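Local structure of glutathione S-transferase-like protein (Methylobacillus flagellatus, 4GLT) at residues K36-V40 with L176-A180; R86-E90 with R113-A117. The protein binds glutathione and probably acts as a glutathione S-transferase, although its own substrate is not established. One frame throughout, in Å; residues are numbered along the deposited sequence.

Contact 1 of 2, residues K36-V40 with L176-A180; sequences KVRVV and LADIA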
loop_
_atom_site.group_PDB
_atom_site.type_symbol
_atom_site.label_atom_id
_atom_site.label_comp_id
_atom_site.label_asym_id
_atom_site.label_seq_id
_atom_site.Cartn_x
_atom_site.Cartn_y
_atom_site.Cartn_z
ATOM N N LYS A 36 8.830 10.146 -0.543
ATOM C CA LYS A 36 9.355 9.040 -1.338
ATOM C C LYS A 36 9.133 9.356 -2.822
ATOM O O LYS A 36 10.031 9.163 -3.653
ATOM C CB LYS A 36 8.681 7.712 -0.930
ATOM C CG LYS A 36 9.149 6.476 -1.702
ATOM C CD LYS A 36 8.331 5.226 -1.353
ATOM C CE LYS A 36 6.836 5.541 -1.338
ATOM N NZ LYS A 36 5.974 4.327 -1.433
ATOM N N VAL A 37 7.940 9.859 -3.148
ATOM C CA VAL A 37 7.619 10.265 -4.519
ATOM C C VAL A 37 8.487 11.441 -4.986
ATOM O O VAL A 37 9.046 11.416 -6.077
ATOM C CB VAL A 37 6.124 10.634 -4.673
ATOM C CG1 VAL A 37 5.816 11.018 -6.105
ATOM C CG2 VAL A 37 5.245 9.471 -4.256
ATOM N N ARG A 38 8.600 12.482 -4.166
ATOM C CA ARG A 38 9.408 13.631 -4.564
ATOM C C ARG A 38 10.844 13.195 -4.817
ATOM O O ARG A 38 11.461 13.613 -5.797
ATOM C CB ARG A 38 9.363 14.732 -3.512
ATOM C CG ARG A 38 7.967 15.282 -3.267
ATOM C CD ARG A 38 7.858 15.842 -1.860
ATOM N NE ARG A 38 8.413 17.188 -1.743
ATOM C CZ ARG A 38 8.813 17.728 -0.594
ATOM N NH1 ARG A 38 8.733 17.029 0.529
ATOM N NH2 ARG A 38 9.300 18.961 -0.565
ATOM N N VAL A 39 11.372 12.339 -3.946
ATOM C CA VAL A 39 12.764 11.914 -4.065
ATOM C C VAL A 39 13.012 11.119 -5.343
ATOM O O VAL A 39 14.093 11.199 -5.944
ATOM C CB VAL A 39 13.242 11.099 -2.838
ATOM C CG1 VAL A 39 14.532 10.344 -3.160
ATOM C CG2 VAL A 39 13.482 12.015 -1.647
ATOM N N VAL A 40 12.027 10.334 -5.752
ATOM C CA VAL A 40 12.185 9.504 -6.934
ATOM C C VAL A 40 12.182 10.435 -8.132
ATOM O O VAL A 40 12.974 10.262 -9.058
ATOM C CB VAL A 40 11.058 8.459 -7.043
ATOM C CG1 VAL A 40 10.883 7.988 -8.480
ATOM C CG2 VAL A 40 11.341 7.285 -6.119
ATOM N N LEU A 176 14.691 2.157 -5.222
ATOM C CA LEU A 176 13.504 2.518 -4.485
ATOM C C LEU A 176 13.639 2.068 -3.027
ATOM O O LEU A 176 13.206 2.765 -2.116
ATOM C CB LEU A 176 12.293 1.866 -5.150
ATOM C CG LEU A 176 10.914 2.147 -4.577
ATOM C CD1 LEU A 176 10.650 3.647 -4.551
ATOM C CD2 LEU A 176 9.845 1.404 -5.381
ATOM N N ALA A 177 14.253 0.906 -2.803
ATOM C CA ALA A 177 14.410 0.399 -1.441
ATOM C C ALA A 177 15.024 1.474 -0.540
ATOM O O ALA A 177 14.407 1.944 0.422
ATOM C CB ALA A 177 15.271 -0.852 -1.440
ATOM N N ASP A 178 16.246 1.868 -0.869
ATOM C CA ASP A 178 16.954 2.894 -0.117
ATOM C C ASP A 178 16.130 4.160 0.090
ATOM O O ASP A 178 16.045 4.685 1.204
ATOM C CB ASP A 178 18.251 3.176 -0.837
ATOM C CG ASP A 178 19.012 1.896 -1.094
ATOM O OD1 ASP A 178 19.554 1.345 -0.114
ATOM O OD2 ASP A 178 19.009 1.412 -2.247
ATOM N N ILE A 179 15.506 4.643 -0.971
ATOM C CA ILE A 179 14.690 5.830 -0.838
ATOM C C ILE A 179 13.630 5.612 0.229
ATOM O O ILE A 179 13.384 6.484 1.067
ATOM C CB ILE A 179 14.015 6.202 -2.164
ATOM C CG1 ILE A 179 15.078 6.556 -3.209
ATOM C CG2 ILE A 179 13.049 7.353 -1.953
ATOM C CD1 ILE A 179 14.504 7.031 -4.526
ATOM N N ALA A 180 13.012 4.439 0.207
ATOM C CA ALA A 180 11.895 4.178 1.094
ATOM C C ALA A 180 12.360 4.124 2.536
ATOM O O ALA A 180 11.688 4.619 3.442
ATOM C CB ALA A 180 11.190 2.896 0.705
#

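Contact 2 of 2, residues R86-E90 with R113-A117; sequences RVIVE and RRWEA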
loop_
_atom_site.group_PDB
_atom_site.type_symbol
_atom_site.label_atom_id
_atom_site.label_comp_id
_atom_site.label_asym_id
_atom_site.label_seq_id
_atom_site.Cartn_x
_atom_site.Cartn_y
_atom_site.Cartn_z
ATOM N N ARG A 86 2.985 3.910 -4.122
ATOM C CA ARG A 86 3.570 2.735 -4.759
ATOM C C ARG A 86 3.322 2.637 -6.263
ATOM O O ARG A 86 4.202 2.252 -7.006
ATOM C CB ARG A 86 3.198 1.456 -4.018
ATOM C CG ARG A 86 3.788 1.423 -2.631
ATOM C CD ARG A 86 3.995 0.024 -2.113
ATOM N NE ARG A 86 2.887 -0.405 -1.283
ATOM C CZ ARG A 86 2.710 -1.644 -0.857
ATOM N NH1 ARG A 86 3.565 -2.589 -1.185
ATOM N NH2 ARG A 86 1.659 -1.934 -0.114
ATOM N N VAL A 87 2.124 2.988 -6.699
ATOM C CA VAL A 87 1.812 3.067 -8.116
ATOM C C VAL A 87 2.624 4.190 -8.795
ATOM O O VAL A 87 3.274 3.965 -9.825
ATOM C CB VAL A 87 0.307 3.314 -8.329
ATOM C CG1 VAL A 87 -0.042 3.232 -9.811
ATOM C CG2 VAL A 87 -0.507 2.319 -7.508
ATOM N N ILE A 88 2.586 5.385 -8.199
ATOM C CA ILE A 88 3.224 6.589 -8.739
ATOM C C ILE A 88 4.717 6.416 -9.018
ATOM O O ILE A 88 5.232 6.838 -10.054
ATOM C CB ILE A 88 3.032 7.783 -7.773
ATOM C CG1 ILE A 88 1.546 8.149 -7.686
ATOM C CG2 ILE A 88 3.820 8.993 -8.256
ATOM C CD1 ILE A 88 1.207 9.057 -6.526
ATOM N N VAL A 89 5.401 5.806 -8.066
ATOM C CA VAL A 89 6.820 5.489 -8.169
ATOM C C VAL A 89 7.176 4.452 -9.249
ATOM O O VAL A 89 8.314 4.418 -9.736
ATOM C CB VAL A 89 7.342 4.993 -6.801
ATOM C CG1 VAL A 89 8.455 3.974 -6.979
ATOM C CG2 VAL A 89 7.800 6.167 -5.947
ATOM N N GLU A 90 6.243 3.585 -9.618
ATOM C CA GLU A 90 6.548 2.656 -10.706
ATOM C C GLU A 90 6.392 3.404 -12.022
ATOM O O GLU A 90 7.220 3.301 -12.921
ATOM C CB GLU A 90 5.663 1.409 -10.671
ATOM C CG GLU A 90 6.110 0.348 -11.662
ATOM C CD GLU A 90 5.524 -1.022 -11.385
ATOM O OE1 GLU A 90 4.390 -1.101 -10.868
ATOM O OE2 GLU A 90 6.195 -2.028 -11.706
ATOM N N ARG A 113 10.716 -4.349 -4.011
ATOM C CA ARG A 113 9.368 -4.022 -3.549
ATOM C C ARG A 113 9.083 -4.576 -2.139
ATOM O O ARG A 113 8.250 -4.034 -1.415
ATOM C CB ARG A 113 8.336 -4.493 -4.577
ATOM C CG ARG A 113 8.787 -4.241 -6.009
ATOM C CD ARG A 113 7.982 -3.153 -6.713
ATOM N NE ARG A 113 7.558 -2.055 -5.845
ATOM C CZ ARG A 113 6.768 -1.057 -6.250
ATOM N NH1 ARG A 113 6.322 -1.019 -7.497
ATOM N NH2 ARG A 113 6.423 -0.092 -5.417
ATOM N N ARG A 114 9.793 -5.632 -1.742
ATOM C CA ARG A 114 9.643 -6.191 -0.395
ATOM C C ARG A 114 10.213 -5.244 0.665
ATOM O O ARG A 114 9.510 -4.857 1.628
ATOM C CB ARG A 114 10.279 -7.576 -0.311
ATOM C CG ARG A 114 9.769 -8.431 0.838
ATOM C CD ARG A 114 10.883 -8.759 1.813
ATOM N NE ARG A 114 11.067 -7.727 2.822
ATOM C CZ ARG A 114 12.241 -7.205 3.153
ATOM N NH1 ARG A 114 13.350 -7.606 2.551
ATOM N NH2 ARG A 114 12.297 -6.271 4.088
ATOM N N TRP A 115 11.469 -4.843 0.468
ATOM C CA TRP A 115 12.062 -3.780 1.285
ATOM C C TRP A 115 11.087 -2.612 1.433
ATOM O O TRP A 115 10.775 -2.189 2.558
ATOM C CB TRP A 115 13.341 -3.245 0.655
ATOM C CG TRP A 115 14.597 -3.961 1.042
ATOM C CD1 TRP A 115 15.217 -4.939 0.336
ATOM C CD2 TRP A 115 15.403 -3.732 2.210
ATOM N NE1 TRP A 115 16.362 -5.350 0.991
ATOM C CE2 TRP A 115 16.505 -4.617 2.137
ATOM C CE3 TRP A 115 15.313 -2.859 3.296
ATOM C CZ2 TRP A 115 17.497 -4.659 3.115
ATOM C CZ3 TRP A 115 16.293 -2.908 4.269
ATOM C CH2 TRP A 115 17.372 -3.799 4.173
ATOM N N GLU A 116 10.615 -2.094 0.296
ATOM C CA GLU A 116 9.721 -0.918 0.273
ATOM C C GLU A 116 8.439 -1.099 1.090
ATOM O O GLU A 116 7.943 -0.149 1.707
ATOM C CB GLU A 116 9.344 -0.552 -1.169
ATOM C CG GLU A 116 8.400 0.642 -1.286
ATOM C CD GLU A 116 7.642 0.689 -2.609
ATOM O OE1 GLU A 116 7.658 -0.327 -3.336
ATOM O OE2 GLU A 116 7.021 1.738 -2.922
ATOM N N ALA A 117 7.875 -2.306 1.037
ATOM C CA ALA A 117 6.677 -2.644 1.807
ATOM C C ALA A 117 7.006 -2.675 3.293
ATOM O O ALA A 117 6.207 -2.243 4.125
ATOM C CB ALA A 117 6.096 -3.981 1.346
HETATM O O HOH W 1 6.176 -2.569 -2.272
#

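Contact 1 of 2, residues K36-V40 with L176-A180
Ile179 meets Val39 head-on, and these two side chains form the middle of an apolar contact between two helices. Val39 CG1 lies 3.5 Å from Ile179 CG2. The same methyl also touches Ile179 CD1, at 3.6 Å, so it touches the ends of both branches of the isoleucine. In Ile179, CG2 stands anti to the backbone N and CG1 anti to the carbonyl carbon (chi1 -64°). This turns CG2 to Lys36 and Val39, while the CG1 branch, extended at chi2, brings CD1 to Val40 as well. There CD1 packs at 3.6 Å from Val40 CG2, with the two side chains at about a right angle. Val40 CG2 also touches Leu176, whose CD1 is 4.0 Å away. Ile179 gives up the largest surface of the ten residues.

The two segments run roughly antiparallel, with 134° between their directions and 10.0 Å between their axes. They belong to helix 32-44, in the thioredoxin-like N-terminal domain of the glutathione S-transferase fold, and helix 176-191, in the all-helical C-terminal domain. The contact is therefore part of the buried interface between the two domains. Helix 85-93 adds Val89, which packs on both Val40 and Leu176.

Lys36 joins through the aliphatic part of its chain. Its CG crosses Ile179 at 4.0 Å from CG2, and its CD lies 4.2 Å from Ala180 CB. The chain leaves extended and bends at chi3 (46°), which carries NZ past the apolar patch. No hydrogen bond links the two segments. The ammonium is instead bonded to Ser85 OG and forms salt bridges with Asp120 and Glu116. Ser85 is a glutathione-binding residue, and the Lys36 side chain lies about 5 Å from the bound glutathione.

Contact 2 of 2, residues R86-E90 with R113-A117
Segments 86-90, on helix 85-93, and 113-117, on helix 106-133, run roughly antiparallel, 144° apart in direction, with their axes 12.9 Å from each other. Long polar side chains span the distance at the domain interface of the glutathione S-transferase fold. Arg86 CG and CD lie against the Glu116 carboxylate, with CG 3.3 Å from OE2. The planes of the Arg86 guanidinium and this carboxylate are nearly perpendicular.

Arg113 bends at chi2 (-110°) and chi3, which brings its guanidinium back to Glu116 of its own helix in a salt bridge. The modelled distance from Arg113 NH2 to Glu116 OE1, 2.4 Å, is too short to be taken at face value, and the bond from NE to OE1 is weak. The network extends to Glu90, but Glu90 OE1 is 3.9 Å from Arg113 NH1, a long pairing. Arg86 O lies at the edge of the Arg113 guanidinium, in its plane, as a close approach and not a hydrogen bond.

The second subunit takes part too. Its Asp84 pairs with Arg86 NH2, and its Lys109 with Glu90 OE2. One water joins the two helices: it accepts a hydrogen bond from Arg86 NH1 at 2.8 Å and donates to Arg113 O at 2.7 Å and to Glu116 OE1 at 2.9 Å.

Contacts 1 and 2 have centres 9 Å apart and touch directly. Along the chain the order is 36-40, 86-90, 113-117, 176-180, so both segments of contact 2 fall between those of contact 1. Each pairs an N-terminal-domain helix with a C-terminal-domain helix. Contact 1 is mainly apolar; contact 2 is mainly polar and includes a bridging water. They meet at the Lys36 NZ to Glu116 OE2 salt bridge, 3.2 Å, and where Leu176 CD1 packs on Val89 CG1 at 3.3 Å. Contact 2 also reaches the second subunit. The interface thus connects the domain packing, the glutathione site at Ser85 and the dimer.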